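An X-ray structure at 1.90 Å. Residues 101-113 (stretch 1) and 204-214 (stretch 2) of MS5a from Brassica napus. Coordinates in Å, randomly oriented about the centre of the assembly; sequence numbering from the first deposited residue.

Stretch 1 101-113: QFFDAKDLPDKWP
Stretch 2 204-214: HIAIVRRTVEP

Stretch 1 is mostly extended, without regular helix or strand, but turns at Ala105 (-113/6) and Asp110 (-98/-4); it runs roughly antiparallel to the strand 204-212, the end-to-end directions lying 151° apart. The CA atoms pair Phe102 with Glu213 (7.3 Å), Asp104 with Thr211 (7.2 Å), Leu108 with Arg209 (7.4 Å), Pro109 with Ile207 (7.7 Å) and Trp112 with Ile205 (8.0 Å). At this spacing no backbone-to-backbone hydrogen bond joins the stretches; side chains and water bridge the gap. Strand alternation points the CB atoms of Ile205, Ile207, Arg209 and Thr211 toward stretch 1.

Arg209 is the polar centre. Its phi/psi is -99/125, and its chi1 and chi2 are t and chi3 m, a reach that brings the guanidinium to three acceptors. NH1 donates to Asp104 OD2 at 2.9 Å (162°), a hydrogen bond within a salt bridge, and to Lys106 O at 3.0 Å (133°). NH2 donates to Asp107 O at 2.6 Å (151°). A planar cation with several N-H groups suits this place, since it can satisfy a carboxylate and two backbone carbonyls together. Its faces take aliphatic carbon: Leu108 CD2 lies over one, 3.5 Å from Arg209 NH1, and Lys106 CD over the opposite one, 3.3 Å from the same NH1.

Asp104 (-118/121, chi1 t) is satisfied at both oxygens. OD1 accepts from Lys106 N at 2.9 Å and from Lys106 NZ at 2.6 Å, the latter a salt bridge; Lys106 (-99/146) bends back with chi1 95° and chi2 -97°. Asp104 OD2 also lies 2.7 Å from water 2, which is 2.9 Å from Arg209 O and 3.0 Å from Thr211 OG1; with more acceptors in reach than protons, it need not satisfy all at once. Thr211 (chi1 p) uses OG1 again with water 1 at 3.0 Å, and water 1 donates to Phe103 O at 3.2 Å, so a small hydroxyl serves two bridging waters.

Packing contacts flank this network. Phe102 (-151/119, chi1 t, chi2 71°) presents one ring face to Glu213, whose CB sits 3.7 Å from the Phe102 ring centroid, 6° off its normal, a CH-pi contact made by methylene carbon while the carboxylate end leads away. Buried Ile207 (chi1 m, chi2 t), with no polar side-chain group to satisfy, places CG2 4.2 Å from Pro109 CG; its CD1 merely packs 3.3 Å from Pro109 O. Trp112 (chi1 t, chi2 -91°) turns its hydrocarbon edge to a methyl of Ile205 (chi1 m, chi2 t), Trp112 CE3 lying 3.8 Å from Ile205 CG2.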

ATOM      1  N   GLN A 101       2.321  -0.201  19.680  1.00 54.62           N
ATOM      2  CA  GLN A 101       1.563   0.569  18.704  1.00 54.08           C
ATOM      3  C   GLN A 101       2.482   1.499  17.917  1.00 50.00           C
ATOM      4  O   GLN A 101       3.481   2.012  18.430  1.00 49.57           O
ATOM      5  CB  GLN A 101       0.463   1.381  19.390  1.00 58.34           C
ATOM      6  CG  GLN A 101      -0.508   2.036  18.406  1.00 68.88           C
ATOM      7  CD  GLN A 101      -1.437   3.052  19.051  1.00 81.08           C
ATOM      8  OE1 GLN A 101      -1.362   3.309  20.254  1.00 88.04           O
ATOM      9  NE2 GLN A 101      -2.322   3.634  18.247  1.00 81.01           N
ATOM     10  N   PHE A 102       2.134   1.711  16.652  1.00 33.31           N
ATOM     11  CA  PHE A 102       2.942   2.536  15.763  1.00 32.55           C
ATOM     12  C   PHE A 102       2.019   3.174  14.740  1.00 33.20           C
ATOM     13  O   PHE A 102       1.353   2.461  13.987  1.00 30.30           O
ATOM     14  CB  PHE A 102       4.021   1.689  15.082  1.00 32.22           C
ATOM     15  CG  PHE A 102       4.838   2.443  14.071  1.00 29.65           C
ATOM     16  CD1 PHE A 102       5.750   3.401  14.478  1.00 32.39           C
ATOM     17  CD2 PHE A 102       4.693   2.188  12.714  1.00 30.52           C
ATOM     18  CE1 PHE A 102       6.502   4.099  13.543  1.00 34.40           C
ATOM     19  CE2 PHE A 102       5.447   2.867  11.787  1.00 33.50           C
ATOM     20  CZ  PHE A 102       6.350   3.825  12.201  1.00 31.82           C
ATOM     21  N   PHE A 103       1.966   4.503  14.710  1.00 29.06           N
ATOM     22  CA  PHE A 103       1.115   5.174  13.736  1.00 32.37           C
ATOM     23  C   PHE A 103       1.754   6.495  13.332  1.00 38.57           C
ATOM     24  O   PHE A 103       2.778   6.910  13.874  1.00 40.86           O
ATOM     25  CB  PHE A 103      -0.297   5.399  14.279  1.00 43.44           C
ATOM     26  CG  PHE A 103      -0.328   6.197  15.546  1.00 52.92           C
ATOM     27  CD1 PHE A 103      -0.325   7.585  15.509  1.00 57.56           C
ATOM     28  CD2 PHE A 103      -0.333   5.562  16.775  1.00 61.04           C
ATOM     29  CE1 PHE A 103      -0.335   8.319  16.677  1.00 60.01           C
ATOM     30  CE2 PHE A 103      -0.351   6.295  17.949  1.00 64.50           C
ATOM     31  CZ  PHE A 103      -0.351   7.673  17.900  1.00 62.38           C
ATOM     32  N   ASP A 104       1.121   7.152  12.367  1.00 32.79           N
ATOM     33  CA  ASP A 104       1.637   8.356  11.728  1.00 37.19           C
ATOM     34  C   ASP A 104       0.654   9.476  12.015  1.00 46.82           C
ATOM     35  O   ASP A 104      -0.527   9.373  11.663  1.00 51.86           O
ATOM     36  CB  ASP A 104       1.795   8.135  10.223  1.00 35.95           C
ATOM     37  CG  ASP A 104       2.157   9.405   9.461  1.00 44.02           C
ATOM     38  OD1 ASP A 104       2.382  10.465  10.083  1.00 45.99           O
ATOM     39  OD2 ASP A 104       2.205   9.338   8.219  1.00 37.68           O
ATOM     40  N   ALA A 105       1.135  10.538  12.652  1.00 45.79           N
ATOM     41  CA  ALA A 105       0.268  11.628  13.053  1.00 48.37           C
ATOM     42  C   ALA A 105       0.537  12.919  12.300  1.00 52.51           C
ATOM     43  O   ALA A 105      -0.075  13.943  12.624  1.00 55.77           O
ATOM     44  CB  ALA A 105       0.395  11.873  14.561  1.00 54.49           C
ATOM     45  N   LYS A 106       1.419  12.915  11.309  1.00 44.04           N
ATOM     46  CA  LYS A 106       1.804  14.176  10.696  1.00 54.21           C
ATOM     47  C   LYS A 106       1.041  14.392   9.391  1.00 55.03           C
ATOM     48  O   LYS A 106       0.697  13.442   8.682  1.00 47.21           O
ATOM     49  CB  LYS A 106       3.324  14.252  10.488  1.00 58.22           C
ATOM     50  CG  LYS A 106       3.872  13.846   9.133  1.00 69.11           C
ATOM     51  CD  LYS A 106       4.373  12.399   9.113  1.00 74.37           C
ATOM     52  CE  LYS A 106       5.024  11.957  10.428  1.00 72.77           C
ATOM     53  NZ  LYS A 106       4.941  10.461  10.595  1.00 57.92           N
ATOM     54  N   ASP A 107       0.729  15.662   9.121  1.00 55.29           N
ATOM     55  CA  ASP A 107      -0.113  16.031   7.989  1.00 52.13           C
ATOM     56  C   ASP A 107       0.461  15.500   6.679  1.00 44.53           C
ATOM     57  O   ASP A 107       1.676  15.383   6.506  1.00 45.34           O
ATOM     58  CB  ASP A 107      -0.253  17.557   7.898  1.00 57.53           C
ATOM     59  CG  ASP A 107      -1.076  18.150   9.032  1.00 65.65           C
ATOM     60  OD1 ASP A 107      -1.743  17.391   9.767  1.00 70.90           O
ATOM     61  OD2 ASP A 107      -1.056  19.389   9.183  1.00 71.96           O
ATOM     62  N   LEU A 108      -0.459  15.154   5.728  1.00 40.19           N
ATOM     63  CA  LEU A 108      -0.103  14.817   4.358  1.00 38.83           C
ATOM     64  C   LEU A 108      -0.123  16.066   3.486  1.00 40.86           C
ATOM     65  O   LEU A 108      -0.910  16.987   3.730  1.00 36.72           O
ATOM     66  CB  LEU A 108      -1.085  13.806   3.780  1.00 39.24           C
ATOM     67  CG  LEU A 108      -1.005  12.362   4.256  1.00 38.95           C
ATOM     68  CD1 LEU A 108      -2.240  11.605   3.792  1.00 35.87           C
ATOM     69  CD2 LEU A 108       0.251  11.711   3.719  1.00 35.46           C
ATOM     70  N   PRO A 109       0.722  16.111   2.459  1.00 37.35           N
ATOM     71  CA  PRO A 109       0.578  17.153   1.438  1.00 37.04           C
ATOM     72  C   PRO A 109      -0.748  16.998   0.706  1.00 42.47           C
ATOM     73  O   PRO A 109      -1.228  15.887   0.485  1.00 40.11           O
ATOM     74  CB  PRO A 109       1.774  16.915   0.510  1.00 37.18           C
ATOM     75  CG  PRO A 109       2.207  15.537   0.773  1.00 40.10           C
ATOM     76  CD  PRO A 109       1.866  15.224   2.193  1.00 40.30           C
ATOM     77  N   ASP A 110      -1.351  18.124   0.335  1.00 40.84           N
ATOM     78  CA  ASP A 110      -2.668  18.078  -0.281  1.00 41.83           C
ATOM     79  C   ASP A 110      -2.633  18.155  -1.801  1.00 41.15           C
ATOM     80  O   ASP A 110      -3.687  18.035  -2.434  1.00 44.00           O
ATOM     81  CB  ASP A 110      -3.556  19.199   0.275  1.00 54.72           C
ATOM     82  CG  ASP A 110      -3.038  20.575  -0.061  1.00 67.26           C
ATOM     83  OD1 ASP A 110      -1.804  20.740  -0.165  1.00 71.69           O
ATOM     84  OD2 ASP A 110      -3.870  21.496  -0.220  1.00 74.26           O
ATOM     85  N   LYS A 111      -1.459  18.346  -2.406  1.00 37.08           N
ATOM     86  CA  LYS A 111      -1.359  18.462  -3.854  1.00 31.50           C
ATOM     87  C   LYS A 111      -0.131  17.718  -4.355  1.00 34.30           C
ATOM     88  O   LYS A 111       0.835  17.488  -3.619  1.00 34.59           O
ATOM     89  CB  LYS A 111      -1.267  19.926  -4.324  1.00 38.55           C
ATOM     90  CG  LYS A 111      -2.381  20.843  -3.858  1.00 47.90           C
ATOM     91  CD  LYS A 111      -2.171  22.253  -4.400  1.00 49.04           C
ATOM     92  CE  LYS A 111      -2.972  23.284  -3.618  1.00 61.97           C
ATOM     93  NZ  LYS A 111      -4.428  22.969  -3.563  1.00 67.89           N
ATOM     94  N   TRP A 112      -0.200  17.343  -5.627  1.00 33.60           N
ATOM     95  CA  TRP A 112       0.960  16.871  -6.365  1.00 31.04           C
ATOM     96  C   TRP A 112       2.132  17.837  -6.173  1.00 38.25           C
ATOM     97  O   TRP A 112       1.919  19.053  -6.100  1.00 41.06           O
ATOM     98  CB  TRP A 112       0.611  16.783  -7.855  1.00 33.60           C
ATOM     99  CG  TRP A 112       1.522  15.893  -8.633  1.00 34.24           C
ATOM    100  CD1 TRP A 112       2.669  16.244  -9.294  1.00 35.23           C
ATOM    101  CD2 TRP A 112       1.368  14.488  -8.813  1.00 28.59           C
ATOM    102  NE1 TRP A 112       3.236  15.130  -9.877  1.00 32.21           N
ATOM    103  CE2 TRP A 112       2.450  14.042  -9.599  1.00 32.61           C
ATOM    104  CE3 TRP A 112       0.411  13.561  -8.390  1.00 29.77           C
ATOM    105  CZ2 TRP A 112       2.601  12.703  -9.963  1.00 34.57           C
ATOM    106  CZ3 TRP A 112       0.561  12.242  -8.753  1.00 28.00           C
ATOM    107  CH2 TRP A 112       1.649  11.822  -9.526  1.00 28.36           C
ATOM    108  N   PRO A 113       3.372  17.342  -6.103  1.00 32.09           N
ATOM    109  CA  PRO A 113       4.517  18.254  -5.951  1.00 33.95           C
ATOM    110  C   PRO A 113       4.640  19.199  -7.131  1.00 32.98           C
ATOM    111  O   PRO A 113       4.560  18.786  -8.291  1.00 35.11           O
ATOM    112  CB  PRO A 113       5.721  17.309  -5.872  1.00 35.85           C
ATOM    113  CG  PRO A 113       5.231  16.001  -6.478  1.00 32.56           C
ATOM    114  CD  PRO A 113       3.787  15.931  -6.066  1.00 32.38           C
ATOM    115  N   HIS A 204      -7.947  10.438 -11.123  1.00 34.51           N
ATOM    116  CA  HIS A 204      -7.661  10.331  -9.699  1.00 33.42           C
ATOM    117  C   HIS A 204      -6.209  10.681  -9.401  1.00 33.55           C
ATOM    118  O   HIS A 204      -5.312  10.437 -10.213  1.00 30.08           O
ATOM    119  CB  HIS A 204      -7.905   8.910  -9.165  1.00 32.62           C
ATOM    120  CG  HIS A 204      -9.315   8.423  -9.301  1.00 36.01           C
ATOM    121  ND1 HIS A 204     -10.294   8.706  -8.371  1.00 39.28           N
ATOM    122  CD2 HIS A 204      -9.899   7.635 -10.235  1.00 40.76           C
ATOM    123  CE1 HIS A 204     -11.426   8.128  -8.738  1.00 45.60           C
ATOM    124  NE2 HIS A 204     -11.214   7.470  -9.864  1.00 40.71           N
ATOM    125  N   ILE A 205      -5.988  11.213  -8.199  1.00 31.70           N
ATOM    126  CA  ILE A 205      -4.667  11.282  -7.581  1.00 30.10           C
ATOM    127  C   ILE A 205      -4.777  10.692  -6.182  1.00 30.12           C
ATOM    128  O   ILE A 205      -5.691  11.046  -5.429  1.00 30.27           O
ATOM    129  CB  ILE A 205      -4.132  12.727  -7.512  1.00 28.78           C
ATOM    130  CG1 ILE A 205      -3.824  13.253  -8.919  1.00 29.62           C
ATOM    131  CG2 ILE A 205      -2.900  12.810  -6.614  1.00 31.46           C
ATOM    132  CD1 ILE A 205      -3.490  14.740  -8.969  1.00 34.83           C
ATOM    133  N   ALA A 206      -3.854   9.792  -5.839  1.00 25.54           N
ATOM    134  CA  ALA A 206      -3.722   9.277  -4.482  1.00 24.48           C
ATOM    135  C   ALA A 206      -2.395   9.741  -3.899  1.00 27.23           C
ATOM    136  O   ALA A 206      -1.383   9.811  -4.607  1.00 28.47           O
ATOM    137  CB  ALA A 206      -3.806   7.746  -4.451  1.00 23.34           C
ATOM    138  N   ILE A 207      -2.402  10.074  -2.614  1.00 25.36           N
ATOM    139  CA  ILE A 207      -1.192  10.464  -1.896  1.00 23.34           C
ATOM    140  C   ILE A 207      -1.093   9.562  -0.675  1.00 27.40           C
ATOM    141  O   ILE A 207      -2.026   9.510   0.129  1.00 26.30           O
ATOM    142  CB  ILE A 207      -1.222  11.946  -1.481  1.00 30.60           C
ATOM    143  CG1 ILE A 207      -1.351  12.840  -2.719  1.00 27.65           C
ATOM    144  CG2 ILE A 207       0.036  12.299  -0.696  1.00 30.04           C
ATOM    145  CD1 ILE A 207      -1.498  14.321  -2.408  1.00 29.47           C
ATOM    146  N   VAL A 208       0.016   8.830  -0.546  1.00 22.11           N
ATOM    147  CA  VAL A 208       0.151   7.838   0.523  1.00 22.27           C
ATOM    148  C   VAL A 208       1.527   7.964   1.160  1.00 24.13           C
ATOM    149  O   VAL A 208       2.543   7.895   0.460  1.00 22.78           O
ATOM    150  CB  VAL A 208      -0.038   6.398   0.010  1.00 22.04           C
ATOM    151  CG1 VAL A 208       0.111   5.419   1.183  1.00 27.11           C
ATOM    152  CG2 VAL A 208      -1.383   6.223  -0.667  1.00 24.83           C
ATOM    153  N   ARG A 209       1.566   8.125   2.482  1.00 23.13           N
ATOM    154  CA  ARG A 209       2.827   8.076   3.209  1.00 21.89           C
ATOM    155  C   ARG A 209       3.002   6.699   3.840  1.00 23.74           C
ATOM    156  O   ARG A 209       2.135   6.235   4.591  1.00 22.89           O
ATOM    157  CB  ARG A 209       2.911   9.152   4.290  1.00 23.89           C
ATOM    158  CG  ARG A 209       4.290   9.163   4.944  1.00 27.58           C
ATOM    159  CD  ARG A 209       4.377  10.128   6.113  1.00 35.10           C
ATOM    160  NE  ARG A 209       4.237  11.514   5.690  1.00 35.50           N
ATOM    161  CZ  ARG A 209       3.185  12.285   5.958  1.00 48.89           C
ATOM    162  NH1 ARG A 209       2.165  11.815   6.673  1.00 49.12           N
ATOM    163  NH2 ARG A 209       3.164  13.541   5.525  1.00 49.88           N
ATOM    164  N   ARG A 210       4.121   6.054   3.533  1.00 19.72           N
ATOM    165  CA  ARG A 210       4.547   4.839   4.209  1.00 20.00           C
ATOM    166  C   ARG A 210       5.624   5.201   5.224  1.00 21.80           C
ATOM    167  O   ARG A 210       6.680   5.729   4.857  1.00 21.81           O
ATOM    168  CB  ARG A 210       5.097   3.811   3.215  1.00 19.55           C
ATOM    169  CG  ARG A 210       5.544   2.502   3.890  1.00 17.37           C
ATOM    170  CD  ARG A 210       6.808   1.942   3.214  1.00 18.55           C
ATOM    171  NE  ARG A 210       6.538   1.488   1.850  1.00 18.28           N
ATOM    172  CZ  ARG A 210       7.460   1.368   0.895  1.00 19.17           C
ATOM    173  NH1 ARG A 210       8.727   1.684   1.141  1.00 17.90           N
ATOM    174  NH2 ARG A 210       7.109   0.929  -0.311  1.00 19.23           N
ATOM    175  N   THR A 211       5.377   4.898   6.489  1.00 18.90           N
ATOM    176  CA  THR A 211       6.407   5.043   7.502  1.00 25.37           C
ATOM    177  C   THR A 211       6.693   3.670   8.085  1.00 24.63           C
ATOM    178  O   THR A 211       5.784   2.847   8.234  1.00 24.22           O
ATOM    179  CB  THR A 211       5.995   6.050   8.587  1.00 30.45           C
ATOM    180  OG1 THR A 211       4.751   5.656   9.162  1.00 37.24           O
ATOM    181  CG2 THR A 211       5.816   7.412   7.964  1.00 28.86           C
ATOM    182  N   VAL A 212       7.969   3.411   8.356  1.00 23.37           N
ATOM    183  CA  VAL A 212       8.451   2.100   8.774  1.00 20.32           C
ATOM    184  C   VAL A 212       9.141   2.273  10.119  1.00 26.59           C
ATOM    185  O   VAL A 212      10.012   3.137  10.265  1.00 23.85           O
ATOM    186  CB  VAL A 212       9.415   1.489   7.735  1.00 24.06           C
ATOM    187  CG1 VAL A 212       9.846   0.086   8.162  1.00 24.42           C
ATOM    188  CG2 VAL A 212       8.756   1.442   6.348  1.00 21.51           C
ATOM    189  N   GLU A 213       8.756   1.459  11.092  1.00 26.83           N
ATOM    190  CA  GLU A 213       9.337   1.571  12.427  1.00 28.06           C
ATOM    191  C   GLU A 213      10.754   1.012  12.405  1.00 30.18           C
ATOM    192  O   GLU A 213      10.952  -0.131  11.979  1.00 29.87           O
ATOM    193  CB  GLU A 213       8.472   0.818  13.444  1.00 24.79           C
ATOM    194  CG  GLU A 213       8.556   1.351  14.870  1.00 35.93           C
ATOM    195  CD  GLU A 213       9.895   1.086  15.541  1.00 53.18           C
ATOM    196  OE1 GLU A 213      10.318   1.918  16.376  1.00 62.94           O
ATOM    197  OE2 GLU A 213      10.532   0.055  15.235  1.00 54.17           O
ATOM    198  N   PRO A 214      11.754   1.765  12.884  1.00 37.62           N
ATOM    199  CA  PRO A 214      13.159   1.391  12.618  1.00 42.04           C
ATOM    200  C   PRO A 214      13.572   0.004  13.093  1.00 39.59           C
ATOM    201  O   PRO A 214      14.377  -0.649  12.420  1.00 55.22           O
ATOM    202  CB  PRO A 214      13.946   2.490  13.344  1.00 38.79           C
ATOM    203  CG  PRO A 214      13.036   3.664  13.321  1.00 41.47           C
ATOM    204  CD  PRO A 214      11.648   3.104  13.490  1.00 38.24           C
TER
HETATM  205  O   HOH W   1       4.851   7.434  11.516  1.00 61.49           O
HETATM  206  O   HOH W   2       2.604   6.755   7.432  1.00 25.99           O